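Local coordinates for tail spike protein (Acinetobacter phage vB_AbaP_AS12, PDB 6EU4) that forms the trimeric tailspike of a phage of Acinetobacter baumannii, probably recognising and cleaving the polysaccharide on the bacterial surface, at residues Ala529-Ala541 / Trp550-Trp563. Numbering follows the deposited sequence.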
# COMPACT_ATOMS: atom_id res chain seq x y z
N ALA A 529 -32.42 -8.07 15.12
CA ALA A 529 -33.25 -7.56 14.04
C ALA A 529 -33.45 -8.65 12.99
O ALA A 529 -32.50 -9.33 12.60
CB ALA A 529 -32.60 -6.34 13.40
N GLY A 530 -34.69 -8.84 12.56
CA GLY A 530 -34.97 -9.89 11.59
C GLY A 530 -36.46 -10.00 11.31
O GLY A 530 -37.27 -9.24 11.85
N ASN A 531 -36.81 -10.97 10.46
CA ASN A 531 -38.21 -11.21 10.13
C ASN A 531 -39.02 -11.55 11.37
O ASN A 531 -40.19 -11.17 11.49
CB ASN A 531 -38.34 -12.33 9.11
CG ASN A 531 -37.89 -11.91 7.73
OD1 ASN A 531 -37.95 -10.73 7.38
ND2 ASN A 531 -37.44 -12.88 6.94
N ASN A 532 -38.42 -12.30 12.30
CA ASN A 532 -39.02 -12.58 13.60
C ASN A 532 -37.98 -12.38 14.68
O ASN A 532 -36.79 -12.58 14.46
CB ASN A 532 -39.56 -14.01 13.68
CG ASN A 532 -40.83 -14.20 12.86
OD1 ASN A 532 -41.88 -13.68 13.21
ND2 ASN A 532 -40.72 -14.93 11.76
N SER A 533 -38.44 -11.98 15.87
CA SER A 533 -37.52 -11.66 16.96
C SER A 533 -38.27 -11.65 18.29
O SER A 533 -39.47 -11.38 18.35
CB SER A 533 -36.83 -10.31 16.75
OG SER A 533 -37.76 -9.27 16.50
N TYR A 534 -37.53 -11.96 19.35
CA TYR A 534 -37.92 -11.60 20.71
C TYR A 534 -37.59 -10.14 20.94
O TYR A 534 -36.54 -9.66 20.50
CB TYR A 534 -37.17 -12.44 21.74
CG TYR A 534 -37.47 -13.89 21.69
CD1 TYR A 534 -38.56 -14.40 22.38
CD2 TYR A 534 -36.68 -14.77 20.96
CE1 TYR A 534 -38.86 -15.75 22.33
CE2 TYR A 534 -36.98 -16.11 20.91
CZ TYR A 534 -38.07 -16.59 21.61
OH TYR A 534 -38.40 -17.92 21.58
N ASN A 535 -38.47 -9.43 21.65
CA ASN A 535 -38.22 -8.02 21.93
C ASN A 535 -38.72 -7.64 23.31
O ASN A 535 -39.59 -8.28 23.90
CB ASN A 535 -38.89 -7.10 20.89
CG ASN A 535 -38.29 -7.24 19.51
OD1 ASN A 535 -38.77 -8.02 18.69
ND2 ASN A 535 -37.22 -6.51 19.26
N ALA A 536 -38.14 -6.55 23.81
CA ALA A 536 -38.63 -5.86 24.99
C ALA A 536 -38.35 -4.38 24.81
O ALA A 536 -37.42 -4.00 24.10
CB ALA A 536 -37.96 -6.39 26.26
N GLN A 537 -39.15 -3.54 25.47
CA GLN A 537 -38.93 -2.11 25.44
C GLN A 537 -39.16 -1.52 26.82
O GLN A 537 -40.08 -1.93 27.54
CB GLN A 537 -39.82 -1.40 24.41
CG GLN A 537 -39.53 -1.77 22.96
CD GLN A 537 -40.46 -1.07 21.98
OE1 GLN A 537 -41.60 -0.77 22.30
NE2 GLN A 537 -39.95 -0.76 20.79
N LEU A 538 -38.28 -0.60 27.20
CA LEU A 538 -38.42 0.27 28.35
C LEU A 538 -38.63 1.69 27.83
O LEU A 538 -37.76 2.22 27.13
CB LEU A 538 -37.17 0.20 29.23
CG LEU A 538 -37.00 1.27 30.32
CD1 LEU A 538 -38.17 1.32 31.28
CD2 LEU A 538 -35.69 1.03 31.06
N ALA A 539 -39.77 2.28 28.15
CA ALA A 539 -40.11 3.62 27.68
C ALA A 539 -40.17 4.60 28.84
O ALA A 539 -40.81 4.33 29.86
CB ALA A 539 -41.45 3.63 26.94
N PHE A 540 -39.47 5.74 28.67
CA PHE A 540 -39.52 6.87 29.58
C PHE A 540 -40.39 7.96 28.95
O PHE A 540 -39.97 8.60 27.98
CB PHE A 540 -38.12 7.42 29.84
CG PHE A 540 -37.20 6.46 30.54
CD1 PHE A 540 -37.17 6.40 31.92
CD2 PHE A 540 -36.35 5.63 29.82
CE1 PHE A 540 -36.33 5.53 32.59
CE2 PHE A 540 -35.50 4.75 30.49
CZ PHE A 540 -35.49 4.71 31.87
N ALA A 541 -41.59 8.14 29.48
CA ALA A 541 -42.48 9.23 29.07
C ALA A 541 -42.10 10.46 29.89
O ALA A 541 -42.49 10.58 31.05
CB ALA A 541 -43.93 8.84 29.28
N TRP A 550 -42.38 2.49 31.69
CA TRP A 550 -43.19 1.48 31.04
C TRP A 550 -42.32 0.36 30.47
O TRP A 550 -41.27 0.63 29.87
CB TRP A 550 -43.99 2.08 29.89
CG TRP A 550 -44.88 3.24 30.25
CD1 TRP A 550 -44.51 4.55 30.41
CD2 TRP A 550 -46.30 3.19 30.46
NE1 TRP A 550 -45.61 5.31 30.70
CE2 TRP A 550 -46.72 4.51 30.73
CE3 TRP A 550 -47.25 2.17 30.44
CZ2 TRP A 550 -48.05 4.82 31.00
CZ3 TRP A 550 -48.58 2.49 30.69
CH2 TRP A 550 -48.96 3.81 30.97
N LEU A 551 -42.80 -0.88 30.61
CA LEU A 551 -42.18 -2.06 30.03
C LEU A 551 -43.18 -2.82 29.17
O LEU A 551 -44.36 -2.93 29.52
CB LEU A 551 -41.66 -3.01 31.11
CG LEU A 551 -40.53 -2.47 32.00
CD1 LEU A 551 -40.18 -3.48 33.08
CD2 LEU A 551 -39.28 -2.15 31.19
N ARG A 552 -42.70 -3.39 28.06
CA ARG A 552 -43.49 -4.39 27.34
C ARG A 552 -42.56 -5.37 26.65
O ARG A 552 -41.37 -5.10 26.48
CB ARG A 552 -44.45 -3.75 26.33
CG ARG A 552 -43.77 -3.07 25.12
CD ARG A 552 -44.81 -2.71 24.05
NE ARG A 552 -44.20 -1.99 22.95
CZ ARG A 552 -44.85 -1.50 21.90
NH1 ARG A 552 -46.17 -1.67 21.77
NH2 ARG A 552 -44.18 -0.83 20.98
N THR A 553 -43.11 -6.52 26.28
CA THR A 553 -42.35 -7.56 25.60
C THR A 553 -43.10 -8.02 24.36
O THR A 553 -44.32 -7.91 24.27
CB THR A 553 -42.12 -8.78 26.50
OG1 THR A 553 -43.37 -9.25 26.99
CG2 THR A 553 -41.21 -8.43 27.67
N GLY A 554 -42.33 -8.57 23.43
CA GLY A 554 -42.88 -9.21 22.25
C GLY A 554 -42.27 -10.57 22.04
O GLY A 554 -41.05 -10.70 21.89
N ASP A 555 -43.10 -11.60 22.06
CA ASP A 555 -42.64 -12.96 21.85
C ASP A 555 -42.32 -13.17 20.37
O ASP A 555 -42.86 -12.49 19.50
CB ASP A 555 -43.72 -13.93 22.34
CG ASP A 555 -43.22 -15.36 22.57
OD1 ASP A 555 -42.00 -15.65 22.42
OD2 ASP A 555 -44.09 -16.22 22.91
N TYR A 556 -41.41 -14.10 20.12
CA TYR A 556 -41.03 -14.46 18.76
C TYR A 556 -42.27 -14.91 17.98
O TYR A 556 -42.94 -15.87 18.38
CB TYR A 556 -40.00 -15.58 18.84
CG TYR A 556 -39.32 -15.95 17.54
CD1 TYR A 556 -39.89 -16.86 16.67
CD2 TYR A 556 -38.09 -15.40 17.22
CE1 TYR A 556 -39.26 -17.22 15.49
CE2 TYR A 556 -37.44 -15.75 16.04
CZ TYR A 556 -38.03 -16.66 15.19
OH TYR A 556 -37.41 -17.02 14.01
N GLY A 557 -42.57 -14.21 16.89
CA GLY A 557 -43.74 -14.53 16.08
C GLY A 557 -45.06 -14.04 16.63
O GLY A 557 -46.11 -14.42 16.10
N GLN A 558 -45.05 -13.22 17.67
CA GLN A 558 -46.26 -12.68 18.26
C GLN A 558 -46.19 -11.16 18.28
O GLN A 558 -45.11 -10.57 18.32
CB GLN A 558 -46.47 -13.18 19.70
CG GLN A 558 -46.53 -14.68 19.85
CD GLN A 558 -47.83 -15.29 19.30
OE1 GLN A 558 -48.82 -14.60 19.06
NE2 GLN A 558 -47.82 -16.60 19.12
N ALA A 559 -47.36 -10.53 18.31
CA ALA A 559 -47.43 -9.09 18.51
C ALA A 559 -46.98 -8.73 19.93
O ALA A 559 -47.01 -9.55 20.85
CB ALA A 559 -48.85 -8.59 18.28
N TYR A 560 -46.59 -7.47 20.10
CA TYR A 560 -46.23 -6.96 21.42
C TYR A 560 -47.38 -7.16 22.39
O TYR A 560 -48.56 -6.97 22.06
CB TYR A 560 -45.88 -5.48 21.36
CG TYR A 560 -44.43 -5.15 21.05
CD1 TYR A 560 -43.43 -5.36 22.00
CD2 TYR A 560 -44.07 -4.59 19.83
CE1 TYR A 560 -42.10 -5.02 21.73
CE2 TYR A 560 -42.74 -4.25 19.56
CZ TYR A 560 -41.77 -4.47 20.50
OH TYR A 560 -40.46 -4.14 20.20
N ALA A 561 -47.03 -7.52 23.62
CA ALA A 561 -47.96 -7.52 24.73
C ALA A 561 -48.22 -6.09 25.20
O ALA A 561 -47.52 -5.14 24.82
CB ALA A 561 -47.42 -8.36 25.87
N SER A 562 -49.26 -5.94 26.03
CA SER A 562 -49.65 -4.62 26.53
C SER A 562 -48.53 -3.96 27.33
O SER A 562 -47.74 -4.62 28.01
CB SER A 562 -50.90 -4.74 27.41
OG SER A 562 -51.98 -5.32 26.70
N TRP A 563 -48.49 -2.63 27.26
CA TRP A 563 -47.56 -1.86 28.07
C TRP A 563 -47.89 -1.98 29.56
O TRP A 563 -49.07 -2.00 29.95
CB TRP A 563 -47.61 -0.39 27.68
CG TRP A 563 -46.87 0.00 26.45
CD1 TRP A 563 -47.42 0.35 25.24
CD2 TRP A 563 -45.46 0.15 26.30
NE1 TRP A 563 -46.43 0.70 24.36
CE2 TRP A 563 -45.22 0.59 24.98
CE3 TRP A 563 -44.37 -0.04 27.15
CZ2 TRP A 563 -43.94 0.84 24.49
CZ3 TRP A 563 -43.10 0.21 26.68
CH2 TRP A 563 -42.89 0.64 25.34
O HOH W 1 -41.55 -11.89 15.69
O HOH W 2 -41.24 -18.18 21.86
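N535, Q537 and A539 form the hydrogen-bonded pairs of an antiparallel beta hairpin with G554, R552 and W550, each pair closed by two backbone bonds, while the strand axes approach to 4.5 Å at 167°. On one face of this ladder R552 turns its guanidinium edge to Q537: R552 NE and NH2 both donate to Q537 OE1, each at 2.9 Å, with the oxygen almost in the guanidinium plane. The two nitrogens approach OE1 from one side of the amide plane, NE well above it. R552 reaches there with its chain extended beyond a CG set between the backbone N and carbonyl carbon (chi1 68°). Y560 CG and W563 CZ2 lie over opposite faces of the guanidinium, and R552 CD sits over the centre of the W563 ring. W563 CH2 also packs on A539 CB at 3.7 Å. The other face is apolar where L538 CD1 meets L551 CD2 at 3.6 Å. Near the hairpin's open end, Y556 CB lies over the centre of the Y534 ring, 3.6 Å from its centroid, and N532 CB lies over a face of the Y556 ring. A water links N532 OD1 and S533 N to G557 N within the type II turn 555-558; a second joins Y534 OH to D555 OD1. Strand 520-526 pairs with the far edge of 535-542, and strand 564-565 lies antiparallel beyond 547-554, at the sheet's edge within this chain. T553 packs on A547 of the second subunit, whose R570 donates to W563 O; L538 and F540 meet W525 of the third.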